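Local coordinates for DNA polymerase III subunit beta (Deinococcus radiodurans, PDB 4TRT), which probably tethers DNA polymerases and other proteins to DNA and gives them processivity, acting as a ring-shaped head-to-tail homodimer around the duplex, at residues R154-E159 with V167-G172; Y173-R178 with E239-K244. One frame throughout, in Å; residues are numbered along the deposited sequence.

In the fold
Both contacts belong to one large antiparallel sheet of the chain, and their centres lie 11 Å apart. Interaction 1 joins strands 155-161 and 164-170. Interaction 2 begins on the next strand, 175-181, and reaches the loop 239-244 that lies against the sheet. The two are joined by probable backbone hydrogen bonds, 2.9 Å from Ala169 O to Ala176 N and 3.0 Å from Val167 N to Arg178 O. Val168 of interaction 1 packs beside Val175 and Ile177 of interaction 2. The strand 175-181 then pairs with strand 353-357, which carries the sheet from the central domain into the C-terminal domain. Interaction 2 lies at the probable groove for partner peptides; interaction 1 is on neighbouring strands.

Interaction 1: R154-E159 with V167-G172; sequences RGIKLE and VVASDG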
ATOM      1  N   ARG A 154     -26.597  13.854   1.223  1.00 36.60           N
ATOM      2  CA  ARG A 154     -25.853  12.637   0.969  1.00 37.92           C
ATOM      3  C   ARG A 154     -25.430  12.555  -0.496  1.00 38.03           C
ATOM      4  O   ARG A 154     -24.685  11.662  -0.872  1.00 37.49           O
ATOM      5  CB  ARG A 154     -26.671  11.396   1.404  1.00 39.79           C
ATOM      6  CG  ARG A 154     -27.254  11.520   2.813  1.00 41.09           C
ATOM      7  CD  ARG A 154     -28.152  10.365   3.225  1.00 41.54           C
ATOM      8  NE  ARG A 154     -28.952  10.761   4.386  1.00 43.32           N
ATOM      9  CZ  ARG A 154     -30.142  10.257   4.705  1.00 45.92           C
ATOM     10  NH1 ARG A 154     -30.696   9.301   3.961  1.00 44.38           N
ATOM     11  NH2 ARG A 154     -30.793  10.728   5.769  1.00 46.87           N
ATOM     12  N   GLY A 155     -25.871  13.504  -1.317  1.00 36.81           N
ATOM     13  CA  GLY A 155     -25.510  13.522  -2.733  1.00 36.56           C
ATOM     14  C   GLY A 155     -24.815  14.792  -3.180  1.00 35.90           C
ATOM     15  O   GLY A 155     -24.615  15.723  -2.393  1.00 38.69           O
ATOM     16  N   ILE A 156     -24.402  14.805  -4.442  1.00 35.16           N
ATOM     17  CA  ILE A 156     -23.747  15.961  -5.023  1.00 34.53           C
ATOM     18  C   ILE A 156     -24.730  16.610  -6.012  1.00 35.93           C
ATOM     19  O   ILE A 156     -25.251  15.938  -6.918  1.00 34.49           O
ATOM     20  CB  ILE A 156     -22.438  15.582  -5.759  1.00 34.46           C
ATOM     21  CG1 ILE A 156     -21.299  15.225  -4.794  1.00 35.99           C
ATOM     22  CG2 ILE A 156     -21.957  16.773  -6.584  1.00 33.10           C
ATOM     23  CD1 ILE A 156     -21.558  14.078  -3.870  1.00 37.24           C
ATOM     24  N   LYS A 157     -24.980  17.908  -5.849  1.00 33.32           N
ATOM     25  CA  LYS A 157     -25.868  18.616  -6.758  1.00 35.00           C
ATOM     26  C   LYS A 157     -25.106  18.992  -8.024  1.00 36.10           C
ATOM     27  O   LYS A 157     -23.979  19.438  -7.944  1.00 34.99           O
ATOM     28  CB  LYS A 157     -26.422  19.894  -6.132  1.00 35.77           C
ATOM     29  CG  LYS A 157     -27.591  20.503  -6.919  1.00 37.78           C
ATOM     30  CD  LYS A 157     -27.835  21.939  -6.505  1.00 39.93           C
ATOM     31  CE  LYS A 157     -29.116  22.541  -7.075  1.00 43.40           C
ATOM     32  NZ  LYS A 157     -29.128  24.004  -6.809  1.00 43.67           N
ATOM     33  N   LEU A 158     -25.739  18.796  -9.178  1.00 36.77           N
ATOM     34  CA  LEU A 158     -25.250  19.346 -10.439  1.00 37.84           C
ATOM     35  C   LEU A 158     -26.240  20.408 -10.921  1.00 38.75           C
ATOM     36  O   LEU A 158     -27.436  20.139 -11.023  1.00 42.05           O
ATOM     37  CB  LEU A 158     -25.111  18.233 -11.478  1.00 39.95           C
ATOM     38  CG  LEU A 158     -24.668  18.705 -12.874  1.00 44.37           C
ATOM     39  CD1 LEU A 158     -23.240  19.220 -12.799  1.00 43.33           C
ATOM     40  CD2 LEU A 158     -24.755  17.592 -13.904  1.00 46.20           C
ATOM     41  N   GLU A 159     -25.738  21.609 -11.195  1.00 40.88           N
ATOM     42  CA  GLU A 159     -26.532  22.727 -11.708  1.00 43.40           C
ATOM     43  C   GLU A 159     -26.049  23.097 -13.095  1.00 46.10           C
ATOM     44  O   GLU A 159     -24.835  23.135 -13.328  1.00 45.26           O
ATOM     45  CB  GLU A 159     -26.301  23.983 -10.866  1.00 45.67           C
ATOM     46  CG  GLU A 159     -26.820  23.964  -9.456  1.00 45.35           C
ATOM     47  CD  GLU A 159     -26.429  25.210  -8.679  1.00 45.40           C
ATOM     48  OE1 GLU A 159     -25.905  26.173  -9.267  1.00 47.27           O
ATOM     49  OE2 GLU A 159     -26.647  25.233  -7.455  1.00 45.51           O
ATOM     50  N   VAL A 167     -20.972  21.919  -9.636  1.00 35.82           N
ATOM     51  CA  VAL A 167     -21.282  20.865  -8.667  1.00 34.85           C
ATOM     52  C   VAL A 167     -21.104  21.403  -7.264  1.00 33.52           C
ATOM     53  O   VAL A 167     -20.222  22.221  -7.018  1.00 30.93           O
ATOM     54  CB  VAL A 167     -20.438  19.581  -8.831  1.00 35.88           C
ATOM     55  CG1 VAL A 167     -20.907  18.790 -10.048  1.00 36.98           C
ATOM     56  CG2 VAL A 167     -18.951  19.911  -8.880  1.00 35.00           C
ATOM     57  N   VAL A 168     -21.961  20.937  -6.358  1.00 32.66           N
ATOM     58  CA  VAL A 168     -21.985  21.419  -4.985  1.00 33.85           C
ATOM     59  C   VAL A 168     -22.220  20.246  -4.037  1.00 34.46           C
ATOM     60  O   VAL A 168     -23.084  19.392  -4.289  1.00 34.08           O
ATOM     61  CB  VAL A 168     -23.111  22.459  -4.769  1.00 35.28           C
ATOM     62  CG1 VAL A 168     -22.994  23.136  -3.400  1.00 34.57           C
ATOM     63  CG2 VAL A 168     -23.121  23.504  -5.875  1.00 35.72           C
ATOM     64  N   ALA A 169     -21.453  20.214  -2.946  1.00 32.83           N
ATOM     65  CA  ALA A 169     -21.703  19.290  -1.854  1.00 31.63           C
ATOM     66  C   ALA A 169     -21.669  20.038  -0.528  1.00 34.01           C
ATOM     67  O   ALA A 169     -21.013  21.087  -0.405  1.00 33.09           O
ATOM     68  CB  ALA A 169     -20.659  18.194  -1.879  1.00 31.53           C
ATOM     69  N   SER A 170     -22.376  19.492   0.465  1.00 34.56           N
ATOM     70  CA  SER A 170     -22.486  20.121   1.753  1.00 34.57           C
ATOM     71  C   SER A 170     -23.034  19.162   2.803  1.00 36.42           C
ATOM     72  O   SER A 170     -23.692  18.174   2.484  1.00 35.11           O
ATOM     73  CB  SER A 170     -23.405  21.350   1.655  1.00 35.95           C
ATOM     74  OG  SER A 170     -23.514  22.013   2.895  1.00 36.73           O
ATOM     75  N   ASP A 171     -22.742  19.474   4.059  1.00 39.48           N
ATOM     76  CA  ASP A 171     -23.411  18.842   5.207  1.00 42.49           C
ATOM     77  C   ASP A 171     -24.316  19.839   5.941  1.00 43.86           C
ATOM     78  O   ASP A 171     -24.679  19.603   7.076  1.00 45.41           O
ATOM     79  CB  ASP A 171     -22.369  18.279   6.177  1.00 44.93           C
ATOM     80  CG  ASP A 171     -21.404  19.350   6.718  1.00 44.47           C
ATOM     81  OD1 ASP A 171     -21.698  20.565   6.677  1.00 43.92           O
ATOM     82  OD2 ASP A 171     -20.320  18.960   7.175  1.00 49.30           O
ATOM     83  N   GLY A 172     -24.675  20.943   5.287  1.00 44.39           N
ATOM     84  CA  GLY A 172     -25.487  22.008   5.903  1.00 45.53           C
ATOM     85  C   GLY A 172     -24.659  23.114   6.551  1.00 44.98           C
ATOM     86  O   GLY A 172     -25.186  24.183   6.894  1.00 46.50           O
TER
HETATM   87  O   HOH W   1     -24.084  17.280  -0.273  1.00 34.93           O
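Leu158 holds CG opposite its backbone N (chi1 177°), and its chi2 of 67° turns CD1 toward Val167 CG1. Val167 in turn points CG1 away from its own carbonyl carbon. Leu158 CD1 then lies 3.6 Å from Val167 CG1, with the two side chains at a slant. Ile156 CG2 also comes to 3.9 Å from Val167 CB. Ile156 CG1 reaches Ala169 CB, at 4.2 Å. Strands 155-161 and 164-170 form an antiparallel beta hairpin of the central domain. Lys157 and Val168 are its hydrogen-bonded pair here. Lys157 N gives to Val168 O at 2.9 Å, and Val168 N returns a bond to Lys157 O at 3.0 Å. Both donors lie in the carbonyl plane of their acceptor. Leu158 and Val167 are the adjoining non-hydrogen-bonded pair. Helix 130-140 covers Ile156 and Val167. Where the strands part, water 1 takes a bond from Ser170 N and lies 2.7 Å from Gly155 O, so it bridges the two backbones. On the face of Lys157 and Val168, the lysine chain is extended. Lys157 NZ forms a salt bridge with Glu159 OE2 at 2.8 Å and comes from above the carboxylate plane, 36° out of it. Tyr238 OH also bonds that oxygen, and His161 holds Glu159 OE1.

Interaction 2: Y173-R178 with E239-K244; sequences YRVAIR and ERVIPK
The seam between the central domain and the C-terminal domain runs through this contact. A strand of the central domain, 175-181, faces the short 3-10 turn and loop at 239-244. This loop lies between strands 224-229 and 248-253, at the junction of the two domains. In bacterial relatives of this family, a groove at the equivalent place takes up the short binding peptides of polymerases and other partners. Tyr173, Val175 and Val241 lie in a position consistent with that groove. Val175 and Val241 form the closest approach, with the CG2 methyls of the two residues 3.6 Å apart and the side chains at an angle. Val241 chi1 is -58°, which sets its CG2 between the backbone N and the carbonyl carbon and turns that methyl to the strand. Further along, Ile177 and Ile242 reach toward each other tip to tip, CD1 to CD1 at 3.9 Å. Ile242 also packs on Val356. Beside these methyls, water 2 joins the two backbones. It donates to Tyr173 O at 2.8 Å and to Val241 O at 2.9 Å. The loop is also tied to itself. Ile242 N bonds Glu239 O at 3.2 Å, closing the turn. Lys244 folds back so that NZ donates to Ile242 O at 3.1 Å, tilted 29° from the carbonyl plane. The same NZ makes a long salt bridge to Glu239 OE1. On the strand side, Arg174 forms a salt bridge with Asp322 of the C-terminal domain. Across the seam itself, the contact therefore rests on apolar packing of methyl groups and on one water shared by two carbonyl oxygens, while Lys244 pairs within the loop and Arg174 with Asp322.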
ATOM      1  N   TYR A 173     -23.363  22.860   6.724  1.00 44.48           N
ATOM      2  CA  TYR A 173     -22.457  23.798   7.393  1.00 45.06           C
ATOM      3  C   TYR A 173     -21.267  24.108   6.487  1.00 42.27           C
ATOM      4  O   TYR A 173     -21.130  25.252   6.017  1.00 40.89           O
ATOM      5  CB  TYR A 173     -21.988  23.223   8.733  1.00 46.55           C
ATOM      6  CG  TYR A 173     -23.115  22.896   9.680  1.00 49.87           C
ATOM      7  CD1 TYR A 173     -23.766  21.660   9.622  1.00 51.92           C
ATOM      8  CD2 TYR A 173     -23.532  23.812  10.639  1.00 54.49           C
ATOM      9  CE1 TYR A 173     -24.805  21.352  10.492  1.00 54.03           C
ATOM     10  CE2 TYR A 173     -24.573  23.514  11.510  1.00 55.37           C
ATOM     11  CZ  TYR A 173     -25.205  22.287  11.430  1.00 55.21           C
ATOM     12  OH  TYR A 173     -26.227  21.992  12.303  1.00 57.56           O
ATOM     13  N   ARG A 174     -20.416  23.111   6.226  1.00 39.30           N
ATOM     14  CA  ARG A 174     -19.390  23.292   5.188  1.00 37.69           C
ATOM     15  C   ARG A 174     -19.971  23.045   3.803  1.00 35.39           C
ATOM     16  O   ARG A 174     -20.921  22.296   3.642  1.00 35.95           O
ATOM     17  CB  ARG A 174     -18.155  22.428   5.415  1.00 38.65           C
ATOM     18  CG  ARG A 174     -18.378  20.933   5.337  1.00 40.63           C
ATOM     19  CD  ARG A 174     -17.051  20.249   5.562  1.00 42.22           C
ATOM     20  NE  ARG A 174     -17.125  18.796   5.598  1.00 41.59           N
ATOM     21  CZ  ARG A 174     -16.058  17.997   5.510  1.00 42.12           C
ATOM     22  NH1 ARG A 174     -14.839  18.503   5.365  1.00 42.03           N
ATOM     23  NH2 ARG A 174     -16.205  16.682   5.551  1.00 41.49           N
ATOM     24  N   VAL A 175     -19.356  23.675   2.805  1.00 35.44           N
ATOM     25  CA  VAL A 175     -19.811  23.619   1.433  1.00 34.17           C
ATOM     26  C   VAL A 175     -18.578  23.537   0.540  1.00 33.85           C
ATOM     27  O   VAL A 175     -17.550  24.176   0.821  1.00 33.47           O
ATOM     28  CB  VAL A 175     -20.595  24.900   1.038  1.00 36.35           C
ATOM     29  CG1 VAL A 175     -21.295  24.673  -0.294  1.00 37.05           C
ATOM     30  CG2 VAL A 175     -21.599  25.301   2.121  1.00 37.66           C
ATOM     31  N   ALA A 176     -18.683  22.762  -0.531  1.00 32.03           N
ATOM     32  CA  ALA A 176     -17.658  22.723  -1.573  1.00 32.34           C
ATOM     33  C   ALA A 176     -18.368  22.922  -2.902  1.00 33.02           C
ATOM     34  O   ALA A 176     -19.398  22.291  -3.153  1.00 33.06           O
ATOM     35  CB  ALA A 176     -16.927  21.395  -1.553  1.00 30.87           C
ATOM     36  N   ILE A 177     -17.801  23.800  -3.726  1.00 33.69           N
ATOM     37  CA  ILE A 177     -18.359  24.198  -5.019  1.00 35.39           C
ATOM     38  C   ILE A 177     -17.255  24.184  -6.057  1.00 35.65           C
ATOM     39  O   ILE A 177     -16.134  24.625  -5.789  1.00 35.20           O
ATOM     40  CB  ILE A 177     -18.912  25.640  -4.943  1.00 37.32           C
ATOM     41  CG1 ILE A 177     -20.054  25.737  -3.926  1.00 35.97           C
ATOM     42  CG2 ILE A 177     -19.353  26.167  -6.321  1.00 39.72           C
ATOM     43  CD1 ILE A 177     -20.392  27.162  -3.564  1.00 36.87           C
ATOM     44  N   ARG A 178     -17.547  23.645  -7.241  1.00 35.07           N
ATOM     45  CA  ARG A 178     -16.689  23.870  -8.388  1.00 36.42           C
ATOM     46  C   ARG A 178     -17.518  24.147  -9.639  1.00 38.85           C
ATOM     47  O   ARG A 178     -18.408  23.364  -9.978  1.00 37.09           O
ATOM     48  CB  ARG A 178     -15.749  22.695  -8.626  1.00 37.60           C
ATOM     49  CG  ARG A 178     -14.693  23.017  -9.686  1.00 41.17           C
ATOM     50  CD  ARG A 178     -13.319  22.485  -9.333  1.00 42.30           C
ATOM     51  NE  ARG A 178     -12.292  23.078 -10.185  1.00 43.91           N
ATOM     52  CZ  ARG A 178     -10.991  22.836 -10.078  1.00 44.77           C
ATOM     53  NH1 ARG A 178     -10.527  22.022  -9.140  1.00 44.11           N
ATOM     54  NH2 ARG A 178     -10.144  23.434 -10.907  1.00 47.91           N
ATOM     55  N   GLU A 239     -26.430  28.946  -0.741  1.00 48.43           N
ATOM     56  CA  GLU A 239     -26.023  30.357  -0.810  1.00 52.40           C
ATOM     57  C   GLU A 239     -26.155  31.040   0.532  1.00 53.08           C
ATOM     58  O   GLU A 239     -25.348  31.907   0.864  1.00 52.91           O
ATOM     59  CB  GLU A 239     -26.862  31.165  -1.811  1.00 57.15           C
ATOM     60  CG  GLU A 239     -26.547  30.902  -3.270  1.00 61.99           C
ATOM     61  CD  GLU A 239     -25.137  31.305  -3.660  1.00 63.85           C
ATOM     62  OE1 GLU A 239     -24.549  32.196  -3.003  1.00 66.87           O
ATOM     63  OE2 GLU A 239     -24.622  30.718  -4.630  1.00 70.69           O
ATOM     64  N   ARG A 240     -27.185  30.658   1.287  1.00 52.89           N
ATOM     65  CA  ARG A 240     -27.474  31.276   2.580  1.00 57.48           C
ATOM     66  C   ARG A 240     -26.357  31.080   3.599  1.00 54.41           C
ATOM     67  O   ARG A 240     -26.229  31.886   4.499  1.00 55.98           O
ATOM     68  CB  ARG A 240     -28.790  30.733   3.199  1.00 60.31           C
ATOM     69  CG  ARG A 240     -30.081  31.011   2.437  1.00 63.84           C
ATOM     70  CD  ARG A 240     -31.311  30.794   3.322  1.00 68.17           C
ATOM     71  NE  ARG A 240     -31.584  31.927   4.217  1.00 72.95           N
ATOM     72  CZ  ARG A 240     -32.549  31.941   5.138  1.00 76.36           C
ATOM     73  NH1 ARG A 240     -33.318  30.869   5.319  1.00 76.28           N
ATOM     74  NH2 ARG A 240     -32.745  33.025   5.894  1.00 75.06           N
ATOM     75  N   VAL A 241     -25.568  30.014   3.473  1.00 52.35           N
ATOM     76  CA  VAL A 241     -24.495  29.747   4.444  1.00 49.86           C
ATOM     77  C   VAL A 241     -23.110  30.217   3.965  1.00 50.34           C
ATOM     78  O   VAL A 241     -22.110  30.032   4.680  1.00 47.76           O
ATOM     79  CB  VAL A 241     -24.445  28.251   4.860  1.00 50.68           C
ATOM     80  CG1 VAL A 241     -25.781  27.807   5.464  1.00 49.84           C
ATOM     81  CG2 VAL A 241     -24.049  27.344   3.695  1.00 48.01           C
ATOM     82  N   ILE A 242     -23.055  30.837   2.777  1.00 49.09           N
ATOM     83  CA  ILE A 242     -21.811  31.423   2.252  1.00 47.30           C
ATOM     84  C   ILE A 242     -21.672  32.863   2.753  1.00 47.61           C
ATOM     85  O   ILE A 242     -22.539  33.691   2.505  1.00 48.20           O
ATOM     86  CB  ILE A 242     -21.777  31.439   0.707  1.00 46.37           C
ATOM     87  CG1 ILE A 242     -21.870  30.038   0.136  1.00 46.95           C
ATOM     88  CG2 ILE A 242     -20.478  32.047   0.191  1.00 47.76           C
ATOM     89  CD1 ILE A 242     -21.930  30.010  -1.380  1.00 47.22           C
ATOM     90  N   PRO A 243     -20.567  33.174   3.451  1.00 43.11           N
ATOM     91  CA  PRO A 243     -20.406  34.524   4.010  1.00 43.45           C
ATOM     92  C   PRO A 243     -20.083  35.570   2.938  1.00 43.46           C
ATOM     93  O   PRO A 243     -19.258  35.321   2.079  1.00 43.22           O
ATOM     94  CB  PRO A 243     -19.226  34.355   4.974  1.00 42.25           C
ATOM     95  CG  PRO A 243     -18.428  33.242   4.389  1.00 42.12           C
ATOM     96  CD  PRO A 243     -19.419  32.302   3.756  1.00 41.14           C
ATOM     97  N   LYS A 244     -20.741  36.720   2.980  1.00 45.63           N
ATOM     98  CA  LYS A 244     -20.455  37.808   2.037  1.00 47.14           C
ATOM     99  C   LYS A 244     -19.831  39.024   2.710  1.00 47.02           C
ATOM    100  O   LYS A 244     -19.337  39.899   2.010  1.00 46.57           O
ATOM    101  CB  LYS A 244     -21.703  38.246   1.263  1.00 50.81           C
ATOM    102  CG  LYS A 244     -22.077  37.370   0.090  1.00 52.28           C
ATOM    103  CD  LYS A 244     -22.545  35.999   0.532  1.00 56.10           C
ATOM    104  CE  LYS A 244     -23.181  35.190  -0.607  1.00 56.13           C
ATOM    105  NZ  LYS A 244     -24.214  34.265  -0.068  1.00 54.59           N
TER
HETATM  106  O   HOH W   2     -21.367  27.978   6.646  1.00 38.51           O